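Local coordinates for protein oxidase/hydroxylase (Streptomyces hygroscopicus subsp. hygroscopicus, PDB 4ZPI) that probably acts as an iron(II)- and 2-oxoglutarate-dependent dioxygenase of the phytanoyl-CoA dioxygenase family, carrying out an oxidation or hydroxylation, at residues V98-G103 / T208-T213; Q157-A162 / E202-G207. All coordinates share one frame; numbering follows the deposited sequence.

Contact 1: V98-G103 / T208-T213; sequences VLYLHG and TRRKLT. With FE2 (Fe (II) ion), chain H.
Leu99 and Thr208 form an antiparallel hydrogen-bonded pair at the edge of the smaller sheet in what is, for this family, a double-stranded beta-helix (jelly-roll) core. Strand 99-102 meets the end of strand 206-208 there. Thr208 N donates to Leu99 O over 2.9 Å.

The apolar contacts are light. Leu99 CD2 meets Thr208 CG2 at 4.0 Å, both side chains lying on the same face of the sheet. Val98 does more. Its CG2 stands anti to the backbone N and rests on Thr208 O at 3.5 Å. The other branch, CG1, sits over one face of the Arg210 guanidinium, 3.4 Å from NH1.

The polar contact is made by the end of Arg210. CG is anti to the backbone N (chi1 -163°), and the chain bends at chi3, which folds the guanidinium back over Val98. Arg210 NH2 donates to Tyr100 OH at 3.1 Å. The hydroxyl lies in the guanidinium plane, at its edge, while the tyrosine ring is turned 69° from that plane. The same NH2 also makes a salt bridge to Asp181 of helix 179-182. A leucine in place of Arg210 would probably leave the Tyr100 hydroxyl without this donor and the Asp181 carboxylate without its positive mate. The hydroxyl of Thr208 bonds within its own segment to Arg209 O and has its main partner in Arg93.

The strand also carries a metal ligand. His102 NE2 binds the iron at 2.4 Å, with His206 as a second ligand. On the other ring nitrogen, His102 ND1 donates to Tyr100 O at 3.2 Å, nearly in the ring plane, which helps fix the rotation of the imidazole.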
loop_
_atom_site.group_PDB
_atom_site.type_symbol
_atom_site.label_atom_id
_atom_site.label_comp_id
_atom_site.label_asym_id
_atom_site.label_seq_id
_atom_site.Cartn_x
_atom_site.Cartn_y
_atom_site.Cartn_z
ATOM N N VAL C 98 14.572 6.552 32.567
ATOM C CA VAL C 98 14.762 6.128 31.192
ATOM C C VAL C 98 13.418 5.687 30.637
ATOM O O VAL C 98 12.561 5.226 31.378
ATOM C CB VAL C 98 15.807 4.973 31.088
ATOM C CG1 VAL C 98 15.311 3.734 31.808
ATOM C CG2 VAL C 98 16.141 4.646 29.634
ATOM N N LEU C 99 13.222 5.846 29.335
ATOM C CA LEU C 99 12.035 5.313 28.677
ATOM C C LEU C 99 12.448 4.330 27.565
ATOM O O LEU C 99 12.990 4.740 26.529
ATOM C CB LEU C 99 11.185 6.462 28.123
ATOM C CG LEU C 99 9.983 6.106 27.245
ATOM C CD1 LEU C 99 8.916 5.400 28.037
ATOM C CD2 LEU C 99 9.436 7.348 26.570
ATOM N N TYR C 100 12.212 3.035 27.790
ATOM C CA TYR C 100 12.597 1.993 26.827
ATOM C C TYR C 100 11.758 2.060 25.549
ATOM O O TYR C 100 10.692 2.668 25.529
ATOM C CB TYR C 100 12.467 0.594 27.447
ATOM C CG TYR C 100 13.355 0.342 28.643
ATOM C CD1 TYR C 100 12.962 -0.523 29.653
ATOM C CD2 TYR C 100 14.586 0.969 28.764
ATOM C CE1 TYR C 100 13.771 -0.759 30.747
ATOM C CE2 TYR C 100 15.402 0.741 29.856
ATOM C CZ TYR C 100 14.991 -0.123 30.843
ATOM O OH TYR C 100 15.810 -0.349 31.925
ATOM N N LEU C 101 12.235 1.414 24.490
ATOM C CA LEU C 101 11.560 1.480 23.197
ATOM C C LEU C 101 10.143 0.892 23.216
ATOM O O LEU C 101 9.885 -0.147 23.830
ATOM C CB LEU C 101 12.390 0.768 22.121
ATOM C CG LEU C 101 13.737 1.361 21.686
ATOM C CD1 LEU C 101 14.319 0.578 20.502
ATOM C CD2 LEU C 101 13.596 2.835 21.333
ATOM N N HIS C 102 9.238 1.591 22.537
ATOM C CA HIS C 102 7.885 1.119 22.261
ATOM C C HIS C 102 7.469 1.721 20.919
ATOM O O HIS C 102 8.148 2.620 20.407
ATOM C CB HIS C 102 6.917 1.524 23.371
ATOM C CG HIS C 102 6.904 2.989 23.635
ATOM N ND1 HIS C 102 7.866 3.611 24.399
ATOM C CD2 HIS C 102 6.066 3.968 23.213
ATOM C CE1 HIS C 102 7.619 4.909 24.443
ATOM N NE2 HIS C 102 6.529 5.152 23.735
ATOM N N GLY C 103 6.373 1.232 20.346
ATOM C CA GLY C 103 5.998 1.637 19.000
ATOM C C GLY C 103 6.563 0.712 17.929
ATOM O O GLY C 103 6.934 -0.421 18.214
ATOM N N THR C 208 13.469 7.288 25.173
ATOM C CA THR C 208 14.499 8.291 25.459
ATOM C C THR C 208 15.702 7.658 26.166
ATOM O O THR C 208 15.573 6.632 26.843
ATOM C CB THR C 208 13.970 9.483 26.336
ATOM O OG1 THR C 208 14.071 9.159 27.726
ATOM C CG2 THR C 208 12.524 9.860 25.991
ATOM N N ARG C 209 16.871 8.281 26.017
ATOM C CA ARG C 209 18.056 7.827 26.737
ATOM C C ARG C 209 17.893 7.945 28.249
ATOM O O ARG C 209 17.078 8.723 28.755
ATOM C CB ARG C 209 19.288 8.614 26.310
ATOM C CG ARG C 209 19.538 8.651 24.821
ATOM C CD ARG C 209 19.901 7.297 24.248
ATOM N NE ARG C 209 20.498 7.499 22.930
ATOM C CZ ARG C 209 21.074 6.560 22.191
ATOM N NH1 ARG C 209 21.147 5.304 22.617
ATOM N NH2 ARG C 209 21.583 6.894 21.020
ATOM N N ARG C 210 18.680 7.154 28.961
ATOM C CA ARG C 210 18.781 7.246 30.404
ATOM C C ARG C 210 19.325 8.621 30.789
ATOM O O ARG C 210 20.340 9.051 30.257
ATOM C CB ARG C 210 19.682 6.132 30.912
ATOM C CG ARG C 210 19.574 5.831 32.383
ATOM C CD ARG C 210 20.370 4.566 32.712
ATOM N NE ARG C 210 19.774 3.356 32.145
ATOM C CZ ARG C 210 18.677 2.774 32.631
ATOM N NH1 ARG C 210 18.063 3.314 33.673
ATOM N NH2 ARG C 210 18.190 1.662 32.078
ATOM N N LYS C 211 18.647 9.326 31.692
ATOM C CA LYS C 211 19.137 10.630 32.138
ATOM C C LYS C 211 20.092 10.492 33.343
ATOM O O LYS C 211 19.729 9.891 34.358
ATOM C CB LYS C 211 17.962 11.548 32.476
ATOM C CG LYS C 211 18.367 12.913 33.014
ATOM C CD LYS C 211 17.142 13.727 33.393
ATOM C CE LYS C 211 17.499 14.945 34.227
ATOM N NZ LYS C 211 18.217 15.999 33.458
ATOM N N LEU C 212 21.308 11.040 33.213
ATOM C CA LEU C 212 22.352 10.974 34.253
ATOM C C LEU C 212 22.839 12.340 34.725
ATOM O O LEU C 212 23.772 12.427 35.518
ATOM C CB LEU C 212 23.576 10.217 33.756
ATOM C CG LEU C 212 23.402 9.104 32.740
ATOM C CD1 LEU C 212 24.758 8.804 32.107
ATOM C CD2 LEU C 212 22.822 7.880 33.416
ATOM N N THR C 213 22.239 13.397 34.200
ATOM C CA THR C 213 22.642 14.757 34.513
ATOM C C THR C 213 21.706 15.366 35.544
ATOM O O THR C 213 20.648 14.815 35.837
ATOM C CB THR C 213 22.650 15.645 33.255
ATOM O OG1 THR C 213 21.324 15.724 32.713
ATOM C CG2 THR C 213 23.601 15.074 32.204
HETATM FE FE FE2 H . 5.745 7.390 23.193
#

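Contact 2: Q157-A162 / E202-G207. With FE2 (Fe (II) ion), chain H.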
loop_
_atom_site.group_PDB
_atom_site.type_symbol
_atom_site.label_atom_id
_atom_site.label_comp_id
_atom_site.label_asym_id
_atom_site.label_seq_id
_atom_site.Cartn_x
_atom_site.Cartn_y
_atom_site.Cartn_z
ATOM N N GLN C 157 15.469 4.503 12.947
ATOM C CA GLN C 157 15.220 5.125 11.633
ATOM C C GLN C 157 14.231 4.308 10.800
ATOM O O GLN C 157 14.380 3.096 10.656
ATOM C CB GLN C 157 16.525 5.310 10.840
ATOM C CG GLN C 157 17.353 6.535 11.202
ATOM C CD GLN C 157 18.842 6.339 10.928
ATOM O OE1 GLN C 157 19.229 5.732 9.923
ATOM N NE2 GLN C 157 19.683 6.836 11.835
ATOM N N GLY C 158 13.204 4.976 10.282
ATOM C CA GLY C 158 12.243 4.345 9.400
ATOM C C GLY C 158 11.328 3.325 10.050
ATOM O O GLY C 158 10.553 2.653 9.363
ATOM N N SER C 159 11.382 3.217 11.370
ATOM C CA SER C 159 10.607 2.177 12.039
ATOM C C SER C 159 9.094 2.426 11.941
ATOM O O SER C 159 8.291 1.532 12.200
ATOM C CB SER C 159 11.030 2.062 13.499
ATOM O OG SER C 159 10.747 3.246 14.217
ATOM N N HIS C 160 8.704 3.638 11.564
ATOM C CA HIS C 160 7.295 3.961 11.397
ATOM C C HIS C 160 6.722 3.278 10.157
ATOM O O HIS C 160 5.509 3.180 10.018
ATOM C CB HIS C 160 7.088 5.475 11.318
ATOM C CG HIS C 160 7.756 6.125 10.143
ATOM N ND1 HIS C 160 9.027 5.798 9.728
ATOM C CD2 HIS C 160 7.321 7.093 9.299
ATOM C CE1 HIS C 160 9.350 6.537 8.678
ATOM N NE2 HIS C 160 8.334 7.333 8.402
ATOM N N LYS C 161 7.586 2.784 9.270
ATOM C CA LYS C 161 7.107 2.064 8.094
ATOM C C LYS C 161 7.743 0.689 7.964
ATOM O O LYS C 161 7.745 0.096 6.896
ATOM C CB LYS C 161 7.362 2.882 6.826
ATOM C CG LYS C 161 6.711 4.261 6.829
ATOM C CD LYS C 161 7.147 5.065 5.618
ATOM C CE LYS C 161 6.271 6.287 5.384
ATOM N NZ LYS C 161 6.563 6.923 4.058
ATOM N N ALA C 162 8.281 0.170 9.054
ATOM C CA ALA C 162 8.889 -1.146 9.017
ATOM C C ALA C 162 7.867 -2.224 8.675
ATOM O O ALA C 162 6.735 -2.189 9.154
ATOM C CB ALA C 162 9.546 -1.455 10.337
ATOM N N GLU C 202 2.976 8.038 16.096
ATOM C CA GLU C 202 3.134 6.972 17.084
ATOM C C GLU C 202 3.482 5.600 16.496
ATOM O O GLU C 202 3.745 4.661 17.246
ATOM C CB GLU C 202 1.862 6.841 17.933
ATOM C CG GLU C 202 1.681 7.950 18.956
ATOM C CD GLU C 202 2.728 7.910 20.053
ATOM O OE1 GLU C 202 3.414 8.939 20.254
ATOM O OE2 GLU C 202 2.862 6.856 20.721
ATOM N N ALA C 203 3.480 5.476 15.171
ATOM C CA ALA C 203 4.020 4.271 14.528
ATOM C C ALA C 203 5.557 4.168 14.690
ATOM O O ALA C 203 6.111 3.074 14.721
ATOM C CB ALA C 203 3.635 4.235 13.055
ATOM N N LEU C 204 6.237 5.303 14.802
ATOM C CA LEU C 204 7.678 5.314 15.061
ATOM C C LEU C 204 8.045 4.526 16.329
ATOM O O LEU C 204 7.375 4.652 17.361
ATOM C CB LEU C 204 8.170 6.753 15.190
ATOM C CG LEU C 204 9.669 6.985 15.107
ATOM C CD1 LEU C 204 10.143 6.679 13.699
ATOM C CD2 LEU C 204 9.996 8.417 15.509
ATOM N N MET C 205 9.095 3.706 16.252
ATOM C CA MET C 205 9.641 3.060 17.448
ATOM C C MET C 205 10.618 4.034 18.105
ATOM O O MET C 205 11.574 4.502 17.482
ATOM C CB MET C 205 10.326 1.739 17.107
ATOM C CG MET C 205 10.898 0.991 18.317
ATOM S SD MET C 205 11.517 -0.662 17.901
ATOM C CE MET C 205 10.325 -1.171 16.653
ATOM N N HIS C 206 10.354 4.367 19.360
ATOM C CA HIS C 206 11.026 5.486 20.000
ATOM C C HIS C 206 11.026 5.315 21.519
ATOM O O HIS C 206 10.251 4.521 22.066
ATOM C CB HIS C 206 10.349 6.807 19.610
ATOM C CG HIS C 206 9.043 7.032 20.309
ATOM N ND1 HIS C 206 7.871 6.433 19.907
ATOM C CD2 HIS C 206 8.739 7.757 21.411
ATOM C CE1 HIS C 206 6.899 6.781 20.727
ATOM N NE2 HIS C 206 7.399 7.589 21.646
ATOM N N GLY C 207 11.913 6.059 22.177
ATOM C CA GLY C 207 12.074 6.030 23.619
ATOM C C GLY C 207 12.921 7.232 23.965
ATOM O O GLY C 207 13.065 8.124 23.137
HETATM FE FE FE2 H . 5.745 7.390 23.193
#
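Ser159 and Met205 make the one hydrogen bond between these segments. Met205 N donates to Ser159 OG over 2.7 Å with an N-H...O angle of 158°. CB of Ser159 points toward the 202-207 segment, and with OG between its backbone N and carbonyl carbon (chi1 64°) the hydroxyl is set against Met205 N. It also bonds to Val156 O, so two partners grip this buried hydroxyl. Met205 CB lies beside it, 3.3 Å from OG. The methionine chain is extended as far as SD and bends only at chi3.

Leu204 starts away from the 157-162 segment. Its CD1 nevertheless returns to 3.5 Å from Ser159 OG and approaches the His160 ring obliquely. His160 meets the other segment with its CB, which packs on Leu204 N at 3.6 Å. Ala203 CB sits 3.7 Å from His160 O. The imidazole turns to other partners: its NE2 bonds to Asp13 O, and Lys161 CG covers one face over the ring centre. Lys161 N also bonds to Gly158 O at 3.0 Å, closing a turn around Ser159 and His160. Another copy of the protein reaches this loop, where Tyr10 of the second subunit packs on Ser159.

His206 takes no direct part in the packing but is held by the same segment. His206 ND1 donates to Leu204 O at an almost straight 174°. The carbonyl oxygen lies in the ring plane, although the donor stands above the carbonyl plane. That bond helps fix the rotation of the ring whose NE2 binds the iron at 2.3 Å. Glu202 OE2 is 3.8 Å from the metal, too far for a bond here, although Glu202 is an iron ligand of this protein. His102, Glu202 and His206 together form the two-histidine, one-carboxylate site characteristic of iron(II)- and 2-oxoglutarate-dependent dioxygenases.

Contact 2 lies inside the chain loop that contact 1 closes, and the two meet through neighbouring strands 99-102 and 206-208 of one antiparallel sheet. His206 N and His102 O lie 3.0 Å apart, probably as a hydrogen bond, and Leu101 CD2 packs on the backbone of His206. Both contacts reach the same iron, each contributing one histidine nitrogen. Contact 1 is a surface contact at the edge of the sheet, joined by a strand pairing and a charged arginine. Contact 2 is buried and joins the loop after strand 153-156 to the turn leading into strand 206-208, through one serine hydroxyl and close apolar packing. A second subunit touches contact 2 but none touches contact 1.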